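Ribokinase (Giardia lamblia, PDB 6WHJ) probably catalyses the ATP- and magnesium-dependent phosphorylation of D-ribose at O-5, giving D-ribose 5-phosphate, as a homodimeric member of the PfkB carbohydrate kinase family. Local coordinates at residues B[89-93]-B[126-130]; B[188-194]-B[230-236]; B[257-261]-B[308-313]. All coordinates share one frame; numbering follows the deposited sequence.

Contact 1 (B[89-93]-B[126-130]); sequences CIKQV and SLVPD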
loop_
_atom_site.group_PDB
_atom_site.type_symbol
_atom_site.label_atom_id
_atom_site.label_comp_id
_atom_site.label_asym_id
_atom_site.label_seq_id
_atom_site.Cartn_x
_atom_site.Cartn_y
_atom_site.Cartn_z
ATOM N N CYS B 89 20.051 18.730 -5.150
ATOM C CA CYS B 89 21.081 18.053 -4.360
ATOM C C CYS B 89 20.420 16.917 -3.565
ATOM O O CYS B 89 20.465 16.861 -2.339
ATOM C CB CYS B 89 21.864 19.016 -3.460
ATOM S SG CYS B 89 20.872 19.951 -2.297
ATOM N N ILE B 90 19.774 16.004 -4.292
ATOM C CA ILE B 90 19.187 14.810 -3.689
ATOM C C ILE B 90 20.304 13.949 -3.110
ATOM O O ILE B 90 21.128 13.387 -3.845
ATOM C CB ILE B 90 18.335 14.006 -4.689
ATOM C CG1 ILE B 90 17.229 14.873 -5.291
ATOM C CG2 ILE B 90 17.768 12.798 -4.007
ATOM C CD1 ILE B 90 16.499 14.224 -6.438
ATOM N N LYS B 91 20.379 13.899 -1.787
ATOM C CA LYS B 91 21.374 13.099 -1.100
ATOM C C LYS B 91 20.871 11.669 -0.923
ATOM O O LYS B 91 19.755 11.455 -0.443
ATOM C CB LYS B 91 21.683 13.739 0.250
ATOM C CG LYS B 91 22.373 15.117 0.169
ATOM C CD LYS B 91 23.557 15.187 -0.806
ATOM C CE LYS B 91 24.006 16.645 -0.959
ATOM N NZ LYS B 91 25.073 16.904 -1.978
ATOM N N GLN B 92 21.692 10.685 -1.284
ATOM C CA GLN B 92 21.338 9.285 -1.070
ATOM C C GLN B 92 21.958 8.800 0.239
ATOM O O GLN B 92 23.177 8.872 0.408
ATOM C CB GLN B 92 21.788 8.419 -2.245
ATOM C CG GLN B 92 20.869 8.568 -3.437
ATOM C CD GLN B 92 21.138 7.575 -4.552
ATOM O OE1 GLN B 92 22.060 7.736 -5.354
ATOM N NE2 GLN B 92 20.311 6.530 -4.608
ATOM N N VAL B 93 21.123 8.292 1.152
ATOM C CA VAL B 93 21.542 7.891 2.494
ATOM C C VAL B 93 21.283 6.401 2.692
ATOM O O VAL B 93 20.403 5.812 2.059
ATOM C CB VAL B 93 20.825 8.708 3.601
ATOM C CG1 VAL B 93 21.057 10.195 3.411
ATOM C CG2 VAL B 93 19.351 8.406 3.613
ATOM N N SER B 126 22.516 19.625 7.979
ATOM C CA SER B 126 23.862 19.053 7.940
ATOM C C SER B 126 24.046 18.087 6.765
ATOM O O SER B 126 25.175 17.887 6.297
ATOM C CB SER B 126 24.180 18.381 9.281
ATOM O OG SER B 126 23.460 17.167 9.452
ATOM N N LEU B 127 22.971 17.447 6.304
ATOM C CA LEU B 127 23.068 16.587 5.130
ATOM C C LEU B 127 23.288 17.385 3.849
ATOM O O LEU B 127 23.813 16.840 2.870
ATOM C CB LEU B 127 21.802 15.737 4.995
ATOM C CG LEU B 127 21.890 14.641 3.940
ATOM C CD1 LEU B 127 22.989 13.673 4.341
ATOM C CD2 LEU B 127 20.545 13.927 3.748
ATOM N N VAL B 128 22.886 18.652 3.833
ATOM C CA VAL B 128 23.033 19.508 2.659
ATOM C C VAL B 128 23.788 20.752 3.114
ATOM O O VAL B 128 23.215 21.853 3.180
ATOM C CB VAL B 128 21.668 19.837 2.024
ATOM C CG1 VAL B 128 21.191 18.679 1.176
ATOM C CG2 VAL B 128 20.621 20.133 3.086
ATOM N N PRO B 129 25.079 20.620 3.424
ATOM C CA PRO B 129 25.802 21.713 4.091
ATOM C C PRO B 129 25.931 22.977 3.262
ATOM O O PRO B 129 26.245 24.032 3.829
ATOM C CB PRO B 129 27.171 21.090 4.380
ATOM C CG PRO B 129 27.321 20.020 3.356
ATOM C CD PRO B 129 25.954 19.459 3.181
ATOM N N ASP B 130 25.758 22.902 1.941
ATOM C CA ASP B 130 25.947 24.051 1.065
ATOM C C ASP B 130 24.637 24.714 0.677
ATOM O O ASP B 130 24.606 25.498 -0.276
ATOM C CB ASP B 130 26.731 23.631 -0.175
ATOM C CG ASP B 130 28.140 23.209 0.167
ATOM O OD1 ASP B 130 28.811 23.969 0.897
ATOM O OD2 ASP B 130 28.560 22.110 -0.256
#

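Contact 2 (B[188-194]-B[230-236]); sequences LSITDIF and SPSLKFV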
loop_
_atom_site.group_PDB
_atom_site.type_symbol
_atom_site.label_atom_id
_atom_site.label_comp_id
_atom_site.label_asym_id
_atom_site.label_seq_id
_atom_site.Cartn_x
_atom_site.Cartn_y
_atom_site.Cartn_z
ATOM N N LEU B 188 5.556 29.242 11.040
ATOM C CA LEU B 188 4.925 30.457 10.538
ATOM C C LEU B 188 5.715 31.722 10.866
ATOM O O LEU B 188 5.581 32.717 10.150
ATOM C CB LEU B 188 3.501 30.576 11.089
ATOM C CG LEU B 188 2.415 29.740 10.410
ATOM C CD1 LEU B 188 1.173 29.627 11.284
ATOM C CD2 LEU B 188 2.055 30.378 9.087
ATOM N N SER B 189 6.545 31.710 11.911
ATOM C CA SER B 189 7.245 32.926 12.308
ATOM C C SER B 189 8.250 33.393 11.264
ATOM O O SER B 189 8.648 34.561 11.286
ATOM C CB SER B 189 7.956 32.719 13.636
ATOM O OG SER B 189 8.845 31.622 13.547
ATOM N N ILE B 190 8.668 32.524 10.346
ATOM C CA ILE B 190 9.502 32.945 9.230
ATOM C C ILE B 190 8.812 32.725 7.902
ATOM O O ILE B 190 9.396 33.022 6.855
ATOM C CB ILE B 190 10.877 32.242 9.230
ATOM C CG1 ILE B 190 10.692 30.754 8.931
ATOM C CG2 ILE B 190 11.620 32.480 10.565
ATOM C CD1 ILE B 190 11.910 30.102 8.331
ATOM N N THR B 191 7.573 32.239 7.916
ATOM C CA THR B 191 6.801 32.093 6.696
ATOM C C THR B 191 6.392 33.466 6.184
ATOM O O THR B 191 5.948 34.331 6.952
ATOM C CB THR B 191 5.556 31.248 6.947
ATOM O OG1 THR B 191 5.942 29.906 7.274
ATOM C CG2 THR B 191 4.646 31.237 5.710
ATOM N N ASP B 192 6.556 33.671 4.884
ATOM C CA ASP B 192 6.094 34.893 4.256
ATOM C C ASP B 192 4.725 34.720 3.621
ATOM O O ASP B 192 3.888 35.620 3.721
ATOM C CB ASP B 192 7.109 35.357 3.210
ATOM C CG ASP B 192 8.469 35.659 3.820
ATOM O OD1 ASP B 192 9.432 34.888 3.585
ATOM O OD2 ASP B 192 8.561 36.658 4.558
ATOM N N ILE B 193 4.492 33.583 2.968
ATOM C CA ILE B 193 3.231 33.259 2.308
ATOM C C ILE B 193 2.798 31.861 2.729
ATOM O O ILE B 193 3.503 30.882 2.458
ATOM C CB ILE B 193 3.348 33.349 0.779
ATOM C CG1 ILE B 193 3.766 34.765 0.363
ATOM C CG2 ILE B 193 2.045 32.889 0.112
ATOM C CD1 ILE B 193 4.162 34.895 -1.079
ATOM N N PHE B 194 1.628 31.767 3.361
ATOM C CA PHE B 194 1.097 30.524 3.902
ATOM C C PHE B 194 -0.024 30.034 2.990
ATOM O O PHE B 194 -0.914 30.819 2.623
ATOM C CB PHE B 194 0.597 30.769 5.330
ATOM C CG PHE B 194 0.257 29.523 6.103
ATOM C CD1 PHE B 194 1.178 28.491 6.240
ATOM C CD2 PHE B 194 -0.957 29.414 6.751
ATOM C CE1 PHE B 194 0.878 27.361 6.970
ATOM C CE2 PHE B 194 -1.266 28.281 7.482
ATOM C CZ PHE B 194 -0.344 27.254 7.592
ATOM N N SER B 230 3.676 35.748 14.207
ATOM C CA SER B 230 4.642 35.743 13.116
ATOM C C SER B 230 4.987 37.169 12.727
ATOM O O SER B 230 4.089 37.938 12.340
ATOM C CB SER B 230 4.119 35.002 11.889
ATOM O OG SER B 230 4.952 35.300 10.775
ATOM N N PRO B 231 6.257 37.572 12.833
ATOM C CA PRO B 231 6.656 38.889 12.314
ATOM C C PRO B 231 6.760 38.940 10.801
ATOM O O PRO B 231 6.841 40.044 10.249
ATOM C CB PRO B 231 8.026 39.127 12.967
ATOM C CG PRO B 231 8.555 37.740 13.217
ATOM C CD PRO B 231 7.361 36.879 13.524
ATOM N N SER B 232 6.810 37.793 10.116
ATOM C CA SER B 232 7.031 37.781 8.675
ATOM C C SER B 232 5.783 37.547 7.832
ATOM O O SER B 232 5.786 37.936 6.659
ATOM C CB SER B 232 8.072 36.718 8.302
ATOM O OG SER B 232 7.664 35.432 8.724
ATOM N N LEU B 233 4.737 36.912 8.366
ATOM C CA LEU B 233 3.619 36.482 7.521
ATOM C C LEU B 233 2.923 37.672 6.879
ATOM O O LEU B 233 2.454 38.582 7.570
ATOM C CB LEU B 233 2.614 35.648 8.317
ATOM C CG LEU B 233 1.420 35.081 7.524
ATOM C CD1 LEU B 233 1.828 34.159 6.396
ATOM C CD2 LEU B 233 0.450 34.368 8.451
ATOM N N LYS B 234 2.825 37.641 5.551
ATOM C CA LYS B 234 2.258 38.740 4.783
ATOM C C LYS B 234 0.973 38.374 4.060
ATOM O O LYS B 234 0.116 39.242 3.870
ATOM C CB LYS B 234 3.278 39.244 3.754
ATOM C CG LYS B 234 4.503 39.880 4.380
ATOM C CD LYS B 234 5.683 39.866 3.416
ATOM C CE LYS B 234 6.960 40.272 4.137
ATOM N NZ LYS B 234 7.524 39.126 4.906
ATOM N N PHE B 235 0.831 37.120 3.632
ATOM C CA PHE B 235 -0.341 36.675 2.899
ATOM C C PHE B 235 -0.653 35.238 3.270
ATOM O O PHE B 235 0.256 34.422 3.437
ATOM C CB PHE B 235 -0.135 36.773 1.384
ATOM C CG PHE B 235 0.076 38.170 0.897
ATOM C CD1 PHE B 235 1.353 38.642 0.642
ATOM C CD2 PHE B 235 -1.005 39.018 0.704
ATOM C CE1 PHE B 235 1.549 39.922 0.200
ATOM C CE2 PHE B 235 -0.814 40.303 0.265
ATOM C CZ PHE B 235 0.468 40.760 0.011
ATOM N N VAL B 236 -1.940 34.936 3.373
ATOM C CA VAL B 236 -2.431 33.569 3.447
ATOM C C VAL B 236 -3.181 33.318 2.154
ATOM O O VAL B 236 -4.140 34.034 1.839
ATOM C CB VAL B 236 -3.345 33.349 4.661
ATOM C CG1 VAL B 236 -3.847 31.912 4.687
ATOM C CG2 VAL B 236 -2.619 33.699 5.945
#

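Contact 3 (B[257-261]-B[308-313]); sequences TVGIY and ARFASV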
loop_
_atom_site.group_PDB
_atom_site.type_symbol
_atom_site.label_atom_id
_atom_site.label_comp_id
_atom_site.label_asym_id
_atom_site.label_seq_id
_atom_site.Cartn_x
_atom_site.Cartn_y
_atom_site.Cartn_z
ATOM N N THR B 257 -10.056 37.316 -4.681
ATOM C CA THR B 257 -10.633 36.024 -5.035
ATOM C C THR B 257 -10.114 35.612 -6.406
ATOM O O THR B 257 -10.097 36.427 -7.335
ATOM C CB THR B 257 -12.165 36.093 -5.040
ATOM O OG1 THR B 257 -12.660 36.097 -3.695
ATOM C CG2 THR B 257 -12.762 34.910 -5.780
ATOM N N VAL B 258 -9.695 34.355 -6.532
ATOM C CA VAL B 258 -9.139 33.828 -7.776
ATOM C C VAL B 258 -9.906 32.555 -8.100
ATOM O O VAL B 258 -9.638 31.499 -7.517
ATOM C CB VAL B 258 -7.630 33.547 -7.673
ATOM C CG1 VAL B 258 -7.096 32.979 -8.982
ATOM C CG2 VAL B 258 -6.858 34.800 -7.285
ATOM N N GLY B 259 -10.846 32.641 -9.037
ATOM C CA GLY B 259 -11.659 31.498 -9.389
ATOM C C GLY B 259 -10.876 30.412 -10.106
ATOM O O GLY B 259 -9.765 30.609 -10.595
ATOM N N ILE B 260 -11.478 29.222 -10.159
ATOM C CA ILE B 260 -10.886 28.145 -10.934
ATOM C C ILE B 260 -10.893 28.527 -12.408
ATOM O O ILE B 260 -11.706 29.337 -12.868
ATOM C CB ILE B 260 -11.620 26.805 -10.725
ATOM C CG1 ILE B 260 -13.049 26.887 -11.249
ATOM C CG2 ILE B 260 -11.588 26.363 -9.270
ATOM C CD1 ILE B 260 -13.810 25.586 -11.102
ATOM N N TYR B 261 -9.957 27.953 -13.150
ATOM C CA TYR B 261 -9.990 27.952 -14.602
ATOM C C TYR B 261 -10.375 26.549 -15.037
ATOM O O TYR B 261 -9.663 25.587 -14.729
ATOM C CB TYR B 261 -8.638 28.351 -15.188
ATOM C CG TYR B 261 -8.473 27.961 -16.631
ATOM C CD1 TYR B 261 -9.010 28.742 -17.646
ATOM C CD2 TYR B 261 -7.777 26.808 -16.986
ATOM C CE1 TYR B 261 -8.860 28.383 -18.979
ATOM C CE2 TYR B 261 -7.624 26.443 -18.313
ATOM C CZ TYR B 261 -8.168 27.234 -19.304
ATOM O OH TYR B 261 -8.014 26.873 -20.621
ATOM N N ALA B 308 -1.447 33.768 -8.623
ATOM C CA ALA B 308 -2.456 32.743 -8.380
ATOM C C ALA B 308 -3.374 32.529 -9.583
ATOM O O ALA B 308 -3.817 31.396 -9.818
ATOM C CB ALA B 308 -3.275 33.103 -7.139
ATOM N N ARG B 309 -3.652 33.582 -10.368
ATOM C CA ARG B 309 -4.401 33.386 -11.609
ATOM C C ARG B 309 -3.652 32.448 -12.543
ATOM O O ARG B 309 -4.248 31.560 -13.162
ATOM C CB ARG B 309 -4.657 34.720 -12.316
ATOM C CG ARG B 309 -5.749 35.577 -11.711
ATOM C CD ARG B 309 -6.048 36.800 -12.592
ATOM N NE ARG B 309 -5.130 37.925 -12.375
ATOM C CZ ARG B 309 -5.300 38.856 -11.440
ATOM N NH1 ARG B 309 -6.345 38.799 -10.625
ATOM N NH2 ARG B 309 -4.425 39.839 -11.311
ATOM N N PHE B 310 -2.338 32.628 -12.639
ATOM C CA PHE B 310 -1.507 31.742 -13.438
ATOM C C PHE B 310 -1.564 30.321 -12.897
ATOM O O PHE B 310 -1.755 29.364 -13.657
ATOM C CB PHE B 310 -0.083 32.301 -13.432
ATOM C CG PHE B 310 0.921 31.501 -14.204
ATOM C CD1 PHE B 310 1.137 31.751 -15.544
ATOM C CD2 PHE B 310 1.711 30.560 -13.568
ATOM C CE1 PHE B 310 2.095 31.040 -16.250
ATOM C CE2 PHE B 310 2.666 29.855 -14.264
ATOM C CZ PHE B 310 2.856 30.089 -15.603
ATOM N N ALA B 311 -1.498 30.173 -11.572
ATOM C CA ALA B 311 -1.509 28.840 -10.976
ATOM C C ALA B 311 -2.844 28.148 -11.203
ATOM O O ALA B 311 -2.886 26.925 -11.380
ATOM C CB ALA B 311 -1.187 28.921 -9.483
ATOM N N SER B 312 -3.945 28.910 -11.194
ATOM C CA SER B 312 -5.258 28.322 -11.464
ATOM C C SER B 312 -5.336 27.738 -12.873
ATOM O O SER B 312 -5.831 26.622 -13.063
ATOM C CB SER B 312 -6.360 29.367 -11.265
ATOM O OG SER B 312 -6.341 29.860 -9.940
ATOM N N VAL B 313 -4.833 28.469 -13.870
ATOM C CA VAL B 313 -4.886 27.989 -15.244
ATOM C C VAL B 313 -4.076 26.706 -15.379
ATOM O O VAL B 313 -4.511 25.743 -16.027
ATOM C CB VAL B 313 -4.398 29.091 -16.207
ATOM C CG1 VAL B 313 -4.291 28.578 -17.643
ATOM C CG2 VAL B 313 -5.318 30.303 -16.141
HETATM O O HOH W 1 -7.860 29.493 -7.844
#

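Contact 1 (B[89-93]-B[126-130])
Lys91 lays the aliphatic part of its side chain along Leu127, the two side chains overlapping as they extend from their backbones toward each other's segment. Its CB comes 3.7 Å from Leu127 CD2, and its CG lies 3.5 Å from Leu127 O, so the chain rests partly on a methyl and partly on the backbone. A bend at the second torsion (chi2 -47°) keeps the following methylenes beside that carbonyl, and CE passes 4.1 Å from Val128 CG1. Lysine suits this partly exposed place: its methylenes cover apolar neighbours while the ammonium group is carried past them. On either side of Lys91 along the chain, Val93 and Cys89 extend the apolar strip. Val93 CG1 meets the methyl Leu127 CD2 at 3.8 Å, with the two side chains oblique to each other, and Cys89 SG meets Val128 CG1 at 3.7 Å. Ile90 and Gln92 point the other way, toward strand 62-69 and helix 72-84. The contact thus joins strand 91-93, outermost in the nine-stranded sheet within this chain, to the loop leading from strand 111-116 to helix 131-135. Lys91 NZ stays 6.5 Å from Asp130 OD2, too far for a salt bridge. What holds the loop to the strand here is therefore apolar contact between small branches and methylenes, which depends on shape and fixes few directions.

Contact 2 (B[188-194]-B[230-236])
The Phe194 ring is approached obliquely by Val236 CG1, 4.3 Å from Phe194 CD2, while Leu188 CD2 of Phe194's own segment lies over one face, offset toward the rim. The fold is α/β: strands 193-194 and 235-239 are parallel neighbours in the central sheet, linked by helices in a beta-alpha-beta crossover. Phe194 N gives Phe235 O a nearly straight bond of 3.0 Å lying in the carbonyl plane. Ile193 and Phe235 point to the opposite side of the sheet from Phe194 and Val236 and lie against helix 301-318, where apolar bulk suits the interior. Leu233, whose CG lies anti to its backbone N (chi1 -177°), reaches with CD1 to within 3.8 Å of Phe194 CB. Before the strands the contact turns polar. Asp192 O accepts from Lys234 N at 2.9 Å and more weakly from Phe235 N. The Asp192 carboxylate is shared: OD1 takes the backbone N of Phe171 and the ammonium of Lys163, while Lys234 NZ, which also donates to Ser232 O, meets OD2 on its anti side at 2.7 Å, a pairing that would offset the buried negative charge. A short serine hydroxyl can reach a carbonyl and also accept an N-H: Ser232 OG donates to Thr191 O, and Ser230 OG, accepting from Ser232 N and Leu233 N (an ST turn and ST motif), donates to Leu188 O at 2.7 Å from 37° above the carbonyl plane.

Contact 3 (B[257-261]-B[308-313])
The strand end and the loop after it run alongside the helix in the same direction, with Val258 CA 6.1 Å from Arg309 CA and Tyr261 CA 5.1 Å from Val313 CA. Helix 301-318 lies across one face of the central sheet of this α/β fold, and Val258, on the outermost strand 255-258, packs against it. Val258 points at the helix and fits between successive turns. Its CG1, set anti to the backbone N (chi1 179°), touches the main chain of Ala308 and the CG of Arg309, while CG2 meets Ala308 CB at 4.0 Å. Alanine leaves room for the branched valine, and Arg309 adds methylenes at the rim. One turn on, Tyr261 lays its ring against Val313. Val313 CG1 stands over one ring face, 4.2 Å from the centroid and 19° off the normal, a CH-pi contact offset toward the rim. Val313 CG2 touches the ring near its root, at Tyr261 CG, and Ser312 O lies at the ring edge, near its plane. Tyrosine suits a partly exposed place, its ring covering the valine while OH bonds to ND1 of His263; Ala337 of helix 331-341 also touches it. Between these two clusters lies Ser312, buried, its OG 3.3 Å from Val258 CG1 and also 3.0 Å from Ala308 O. A water hydrogen-bonded to Ser312 OG at 2.6 Å donates at 2.7 Å to Val258 O, which also takes a weak bond from Ser245 OG. Gly259, exposed and with no side chain, carries the backbone past the serine, close to Gly244, a predicted ATP-binding residue. The direct contacts are thus van der Waals ones, made by carbon atoms against methyls and against helix oxygens, and the polar link goes through a water.

How the contacts relate
All three contacts reach the same nine-stranded sheet, in series along the chain. Contact 1 lies at one outermost strand and contact 3 at the other, on opposite sides of the chain's centre with their own centres 35 Å apart; contact 2 joins two adjacent strands between them. Contacts 2 and 3 share helix 301-318, which covers Ile193 and Phe235 in one and meets Val258 and Tyr261 in the other, though their nearest atoms remain about 9 Å apart. Nearest to a predicted site is Gly259, about 4 Å from Gly244 (ATP); Phe194 and Asn197 (ATP), and Tyr261 and Ser318 (potassium), are neighbouring rather than touching, their side chains about 9 Å apart. Contact 1 is remote from them.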